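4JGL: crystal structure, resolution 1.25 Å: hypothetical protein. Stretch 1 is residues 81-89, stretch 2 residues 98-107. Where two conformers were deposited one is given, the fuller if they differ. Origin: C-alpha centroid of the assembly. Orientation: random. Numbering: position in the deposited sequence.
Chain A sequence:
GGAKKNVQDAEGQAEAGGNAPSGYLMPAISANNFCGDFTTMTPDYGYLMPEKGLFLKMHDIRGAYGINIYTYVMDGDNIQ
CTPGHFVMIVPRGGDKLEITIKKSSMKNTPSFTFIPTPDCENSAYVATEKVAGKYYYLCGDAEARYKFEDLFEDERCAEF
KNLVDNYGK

Stretch 1 81-89: CTPGHFVMI
Stretch 2, residues 98-107: EITIKKSSMK

Strand 81-89 pairs antiparallel with strand 98-103, the axes running at 157° and approaching to 4.6 Å; S104 to K107 follow as loop or turn. Between the stretches 749 Å² is buried, both sides summed. Register sets H85 opposite K103 (CA-CA 4.4 Å), F86 opposite K102 (CA-CA 5.2 Å), V87 opposite I101, M88 opposite T100 and I89 opposite I99. Phi/psi values from F86 to I89 lie near -120/125, and those from I99 to K102 near -130/140. F86 N donates to K102 O (2.8 Å) and K102 N to F86 O (2.9 Å); M88 N donates to T100 O (2.9 Å) and T100 N to M88 O (3.0 Å). The non-hydrogen-bonded pairs V87-I101 and I89-I99 add CA-H...O contacts: V87 CA to T100 O and I99 CA to M88 O, both 3.3 Å.

H85 and S104 each lose 66 Å² to the other stretch, at the end of the ladder where the pairing leaves regular strand. G84 (-129/-85) precedes H85 (-135/164), and S104 N donates to G84 O (2.9 Å). H85 (chi1 m, chi2 75°) points sideways and lays its imidazole along the partner: CD2 lies 3.6 Å from K103 CA and 4.1 Å from I101 CG2, with K103 CG over one ring face. Its ND1 is hydrogen-bonded elsewhere in the structure. S104 (-77/144, chi1 m) is buried and points toward the first strand; its small side chain brings OG within 3.3 Å of H85 C. Water 1 bridges there, accepting from G84 N (3.0 Å), donating to H85 O (3.1 Å) and hydrogen-bonding S104 OG (2.8 Å). Water 2 donates to G84 O (2.8 Å) and accepts from K103 NZ (2.7 Å), tying down the end of an otherwise extended lysine.

P83 (-54/146) rests its CB 3.9 Å from S104 CB. Selenomethionine M106 (chi m, m, m) curls back so that SE sits 3.6 Å from T82 CG2 and 3.9 Å from P83 CD.

On one face V87 (t), I89 (m, t), I99 (m, t) and I101 (m, t) interlock: V87 CG1 to I99 CG2 is 3.9 Å, V87 CG2 to I101 CG1 4.2 Å, I89 CG2 to I99 CG1 4.1 Å. Branched aliphatic chains suit this face, where V87 and I89 are buried. The other carries F86 (t, 74°) and K102 (m, -98°, -147°, t), whose ends lead away, with selenomethionine M88 (t, t, p) and T100 (p); M88 CB lies 3.7 Å from T100 OG1, and water 4 links M88 O (3.0 Å) to T100 OG1 (2.8 Å).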

ATOM      1  N   CYS A  81       3.000  -5.395   9.416  1.00 12.92           N
ATOM      2  CA  CYS A  81       2.234  -4.170   9.174  1.00 12.04           C
ATOM      3  C   CYS A  81       1.011  -4.099  10.085  1.00 13.00           C
ATOM      4  O   CYS A  81       0.183  -5.010  10.100  1.00 15.48           O
ATOM      5  CB  CYS A  81       1.753  -4.089   7.710  1.00 12.71           C
ATOM      6  SG  CYS A  81       3.026  -4.154   6.504  1.00 14.82           S
ATOM      7  N   THR A  82       0.917  -3.019  10.850  1.00 11.88           N
ATOM      8  CA  THR A  82      -0.170  -2.786  11.802  1.00 12.55           C
ATOM      9  C   THR A  82      -1.031  -1.602  11.341  1.00 11.20           C
ATOM     10  O   THR A  82      -0.507  -0.560  10.998  1.00 11.45           O
ATOM     11  CB  THR A  82       0.397  -2.473  13.195  1.00 13.90           C
ATOM     12  OG1 THR A  82       1.231  -3.560  13.625  1.00 15.61           O
ATOM     13  CG2 THR A  82      -0.717  -2.218  14.216  1.00 15.67           C
ATOM     14  N   PRO A  83      -2.356  -1.768  11.302  1.00 11.51           N
ATOM     15  CA  PRO A  83      -3.212  -0.690  10.843  1.00 12.30           C
ATOM     16  C   PRO A  83      -2.995   0.611  11.584  1.00 11.50           C
ATOM     17  O   PRO A  83      -2.677   0.606  12.784  1.00 12.62           O
ATOM     18  CB  PRO A  83      -4.622  -1.220  11.083  1.00 14.15           C
ATOM     19  CG  PRO A  83      -4.478  -2.696  11.051  1.00 14.14           C
ATOM     20  CD  PRO A  83      -3.119  -2.997  11.579  1.00 12.81           C
ATOM     21  N   GLY A  84      -3.155   1.706  10.865  1.00 11.44           N
ATOM     22  CA  GLY A  84      -2.976   3.034  11.411  1.00 11.44           C
ATOM     23  C   GLY A  84      -4.176   3.906  11.110  1.00 11.93           C
ATOM     24  O   GLY A  84      -5.104   4.000  11.906  1.00 12.28           O
ATOM     25  N   HIS A  85      -4.176   4.510   9.921  1.00 11.15           N
ATOM     26  CA  HIS A  85      -5.225   5.408   9.478  1.00 10.82           C
ATOM     27  C   HIS A  85      -5.608   5.072   8.058  1.00 10.65           C
ATOM     28  O   HIS A  85      -4.876   4.393   7.350  1.00 12.01           O
ATOM     29  CB  HIS A  85      -4.768   6.869   9.587  1.00 12.18           C
ATOM     30  CG  HIS A  85      -4.731   7.367  10.994  1.00 15.23           C
ATOM     31  ND1 HIS A  85      -3.734   7.004  11.872  1.00 16.37           N
ATOM     32  CD2 HIS A  85      -5.591   8.150  11.685  1.00 16.52           C
ATOM     33  CE1 HIS A  85      -3.983   7.556  13.051  1.00 18.73           C
ATOM     34  NE2 HIS A  85      -5.095   8.265  12.960  1.00 19.41           N
ATOM     35  N   PHE A  86      -6.753   5.585   7.642  1.00 10.95           N
ATOM     36  CA  PHE A  86      -7.285   5.452   6.295  1.00 10.59           C
ATOM     37  C   PHE A  86      -7.579   6.829   5.745  1.00 10.81           C
ATOM     38  O   PHE A  86      -8.289   7.616   6.373  1.00 12.72           O
ATOM     39  CB  PHE A  86      -8.557   4.608   6.329  1.00 11.15           C
ATOM     40  CG  PHE A  86      -9.213   4.462   4.986  1.00 12.61           C
ATOM     41  CD1 PHE A  86      -8.687   3.647   4.017  1.00 13.46           C
ATOM     42  CD2 PHE A  86     -10.347   5.197   4.698  1.00 16.94           C
ATOM     43  CE1 PHE A  86      -9.299   3.558   2.754  1.00 14.93           C
ATOM     44  CE2 PHE A  86     -10.973   5.061   3.466  1.00 17.86           C
ATOM     45  CZ  PHE A  86     -10.423   4.261   2.517  1.00 14.72           C
ATOM     46  N   VAL A  87      -7.040   7.108   4.574  1.00 10.06           N
ATOM     47  CA  VAL A  87      -7.232   8.360   3.887  1.00 10.15           C
ATOM     48  C   VAL A  87      -8.038   8.105   2.641  1.00 10.35           C
ATOM     49  O   VAL A  87      -7.707   7.213   1.861  1.00 12.02           O
ATOM     50  CB  VAL A  87      -5.901   8.987   3.483  1.00 12.90           C
ATOM     51  CG1 VAL A  87      -6.113  10.322   2.772  1.00 14.67           C
ATOM     52  CG2 VAL A  87      -4.995   9.158   4.697  1.00 15.93           C
HETATM   53  N   MSE A  88      -9.104   8.866   2.449  1.00 10.05           N
HETATM   54  CA  MSE A  88      -9.935   8.751   1.266  0.50  9.92           C
HETATM   55  C   MSE A  88      -9.782  10.036   0.459  1.00 11.19           C
HETATM   56  O   MSE A  88      -9.855  11.128   1.014  1.00 12.47           O
HETATM   57  CB  MSE A  88     -11.379   8.497   1.702  0.50 10.27           C
HETATM   58  CG  MSE A  88     -12.348   8.089   0.606  0.50 10.75           C
HETATM   59 SE   MSE A  88     -14.071   7.401   1.341  0.38  9.05          SE
HETATM   60  CE  MSE A  88     -14.821   9.095   1.922  0.50 12.51           C
ATOM     61  N   ILE A  89      -9.550   9.886  -0.845  1.00 11.65           N
ATOM     62  CA  ILE A  89      -9.323  10.997  -1.753  1.00 11.73           C
ATOM     63  C   ILE A  89     -10.321  10.888  -2.896  1.00 13.17           C
ATOM     64  O   ILE A  89     -10.226   9.966  -3.704  1.00 13.40           O
ATOM     65  CB  ILE A  89      -7.890  11.027  -2.304  1.00 12.20           C
ATOM     66  CG1 ILE A  89      -6.890  11.009  -1.148  1.00 13.07           C
ATOM     67  CG2 ILE A  89      -7.693  12.246  -3.198  1.00 15.16           C
ATOM     68  CD1 ILE A  89      -5.417  11.077  -1.542  1.00 17.42           C
ATOM     69  N   GLU A  98     -11.770  15.863  -2.430  1.00 14.32           N
ATOM     70  CA  GLU A  98     -12.163  15.763  -1.048  1.00 13.79           C
ATOM     71  C   GLU A  98     -11.236  14.763  -0.355  1.00 12.50           C
ATOM     72  O   GLU A  98     -11.177  13.592  -0.745  1.00 13.75           O
ATOM     73  CB  GLU A  98     -13.609  15.285  -0.919  1.00 13.34           C
ATOM     74  CG  GLU A  98     -14.621  16.207  -1.538  1.00 15.52           C
ATOM     75  CD  GLU A  98     -16.044  15.690  -1.437  1.00 15.63           C
ATOM     76  OE1 GLU A  98     -16.280  14.538  -1.037  1.00 15.70           O
ATOM     77  OE2 GLU A  98     -16.951  16.437  -1.805  1.00 22.86           O
ATOM     78  N   ILE A  99     -10.565  15.202   0.695  1.00 13.05           N
ATOM     79  CA  ILE A  99      -9.626  14.371   1.429  1.00 12.96           C
ATOM     80  C   ILE A  99     -10.110  14.248   2.868  1.00 12.71           C
ATOM     81  O   ILE A  99     -10.315  15.254   3.556  1.00 14.39           O
ATOM     82  CB  ILE A  99      -8.189  14.904   1.372  1.00 14.14           C
ATOM     83  CG1 ILE A  99      -7.699  14.942  -0.075  1.00 14.59           C
ATOM     84  CG2 ILE A  99      -7.267  14.028   2.189  1.00 15.40           C
ATOM     85  CD1 ILE A  99      -6.302  15.504  -0.278  1.00 19.43           C
ATOM     86  N   THR A 100     -10.330  13.011   3.304  1.00 12.67           N
ATOM     87  CA  THR A 100     -10.797  12.739   4.653  1.00 12.55           C
ATOM     88  C   THR A 100      -9.951  11.640   5.267  1.00 12.78           C
ATOM     89  O   THR A 100      -9.405  10.793   4.545  1.00 13.27           O
ATOM     90  CB  THR A 100     -12.271  12.370   4.696  1.00 13.91           C
ATOM     91  OG1 THR A 100     -12.502  11.204   3.911  1.00 14.31           O
ATOM     92  CG2 THR A 100     -13.147  13.506   4.216  1.00 15.06           C
ATOM     93  N   ILE A 101      -9.852  11.664   6.585  1.00 12.63           N
ATOM     94  CA  ILE A 101      -9.000  10.763   7.320  1.00 12.90           C
ATOM     95  C   ILE A 101      -9.778  10.112   8.466  1.00 13.90           C
ATOM     96  O   ILE A 101     -10.549  10.795   9.148  1.00 16.30           O
ATOM     97  CB  ILE A 101      -7.761  11.508   7.852  1.00 15.80           C
ATOM     98  CG1 ILE A 101      -7.018  12.229   6.708  1.00 16.57           C
ATOM     99  CG2 ILE A 101      -6.866  10.578   8.623  1.00 19.59           C
ATOM    100  CD1 ILE A 101      -6.088  13.391   7.178  1.00 21.57           C
ATOM    101  N   LYS A 102      -9.605   8.802   8.634  1.00 12.94           N
ATOM    102  CA  LYS A 102     -10.231   8.012   9.697  0.50 14.00           C
ATOM    103  C   LYS A 102      -9.136   7.191  10.386  1.00 13.10           C
ATOM    104  O   LYS A 102      -8.196   6.734   9.741  1.00 14.29           O
ATOM    105  CB  LYS A 102     -11.279   7.029   9.126  0.50 15.81           C
ATOM    106  CG  LYS A 102     -12.497   7.651   8.451  0.50 19.31           C
ATOM    107  CD  LYS A 102     -13.694   7.715   9.393  0.50 26.34           C
ATOM    108  CE  LYS A 102     -15.011   7.535   8.641  0.50 30.75           C
ATOM    109  NZ  LYS A 102     -16.155   7.170   9.547  0.50 32.98           N
ATOM    110  N   LYS A 103      -9.268   6.954  11.674  1.00 14.35           N
ATOM    111  CA  LYS A 103      -8.424   5.998  12.376  1.00 14.05           C
ATOM    112  C   LYS A 103      -8.894   4.599  12.021  1.00 14.30           C
ATOM    113  O   LYS A 103     -10.091   4.333  12.114  1.00 17.46           O
ATOM    114  CB  LYS A 103      -8.547   6.207  13.891  1.00 16.74           C
ATOM    115  CG  LYS A 103      -7.584   5.368  14.675  1.00 20.58           C
ATOM    116  CD  LYS A 103      -7.584   5.740  16.160  1.00 28.15           C
ATOM    117  CE  LYS A 103      -6.480   4.995  16.894  1.00 34.45           C
ATOM    118  NZ  LYS A 103      -6.605   3.510  16.735  1.00 38.77           N
ATOM    119  N   SER A 104      -7.982   3.711  11.647  1.00 12.58           N
ATOM    120  CA  SER A 104      -8.305   2.333  11.360  1.00 12.71           C
ATOM    121  C   SER A 104      -8.494   1.567  12.658  1.00 14.43           C
ATOM    122  O   SER A 104      -7.788   1.800  13.640  1.00 18.26           O
ATOM    123  CB  SER A 104      -7.180   1.655  10.583  1.00 13.31           C
ATOM    124  OG  SER A 104      -6.924   2.303   9.356  1.00 13.79           O
ATOM    125  N   SER A 105      -9.424   0.636  12.643  1.00 13.45           N
ATOM    126  CA  SER A 105      -9.615  -0.270  13.764  1.00 14.84           C
ATOM    127  C   SER A 105      -8.713  -1.475  13.620  1.00 15.13           C
ATOM    128  O   SER A 105      -8.597  -2.056  12.540  1.00 16.40           O
ATOM    129  CB  SER A 105     -11.052  -0.744  13.755  1.00 17.70           C
ATOM    130  OG  SER A 105     -11.213  -1.919  14.548  1.00 21.78           O
HETATM  131  N   MSE A 106      -8.090  -1.883  14.722  1.00 16.10           N
HETATM  132  CA  MSE A 106      -7.328  -3.115  14.757  1.00 16.68           C
HETATM  133  C   MSE A 106      -8.166  -4.372  14.503  1.00 16.90           C
HETATM  134  O   MSE A 106      -7.657  -5.416  14.071  1.00 19.08           O
HETATM  135  CB  MSE A 106      -6.700  -3.231  16.153  1.00 17.17           C
HETATM  136  CG  MSE A 106      -5.617  -2.249  16.413  1.00 20.29           C
HETATM  137 SE   MSE A 106      -4.109  -2.480  15.310  0.75 22.72          SE
HETATM  138  CE  MSE A 106      -3.562  -4.309  15.806  1.00 26.99           C
ATOM    139  N   LYS A 107      -9.450  -4.291  14.828  1.00 16.24           N
ATOM    140  CA  LYS A 107     -10.363  -5.406  14.661  1.00 18.06           C
ATOM    141  C   LYS A 107     -10.893  -5.500  13.226  1.00 18.55           C
ATOM    142  O   LYS A 107     -11.248  -6.576  12.764  1.00 24.30           O
ATOM    143  CB  LYS A 107     -11.536  -5.237  15.620  1.00 19.95           C
ATOM    144  CG  LYS A 107     -11.130  -5.262  17.113  1.00 23.62           C
ATOM    145  CD  LYS A 107     -12.288  -4.888  18.052  1.00 28.31           C
ATOM    146  CE  LYS A 107     -11.892  -5.081  19.545  1.00 31.23           C
ATOM    147  NZ  LYS A 107     -11.012  -3.974  20.017  1.00 33.98           N
TER
HETATM  148  O   HOH W   1      -4.524   1.451   8.193  1.00 14.26           O
HETATM  149  O   HOH W   2      -4.943   3.511  14.648  1.00 31.56           O
HETATM  150  O   HOH W   3     -11.284   8.581   5.394  1.00 22.15           O
HETATM  151  O   HOH W   4     -12.781  11.869   1.217  1.00 15.11           O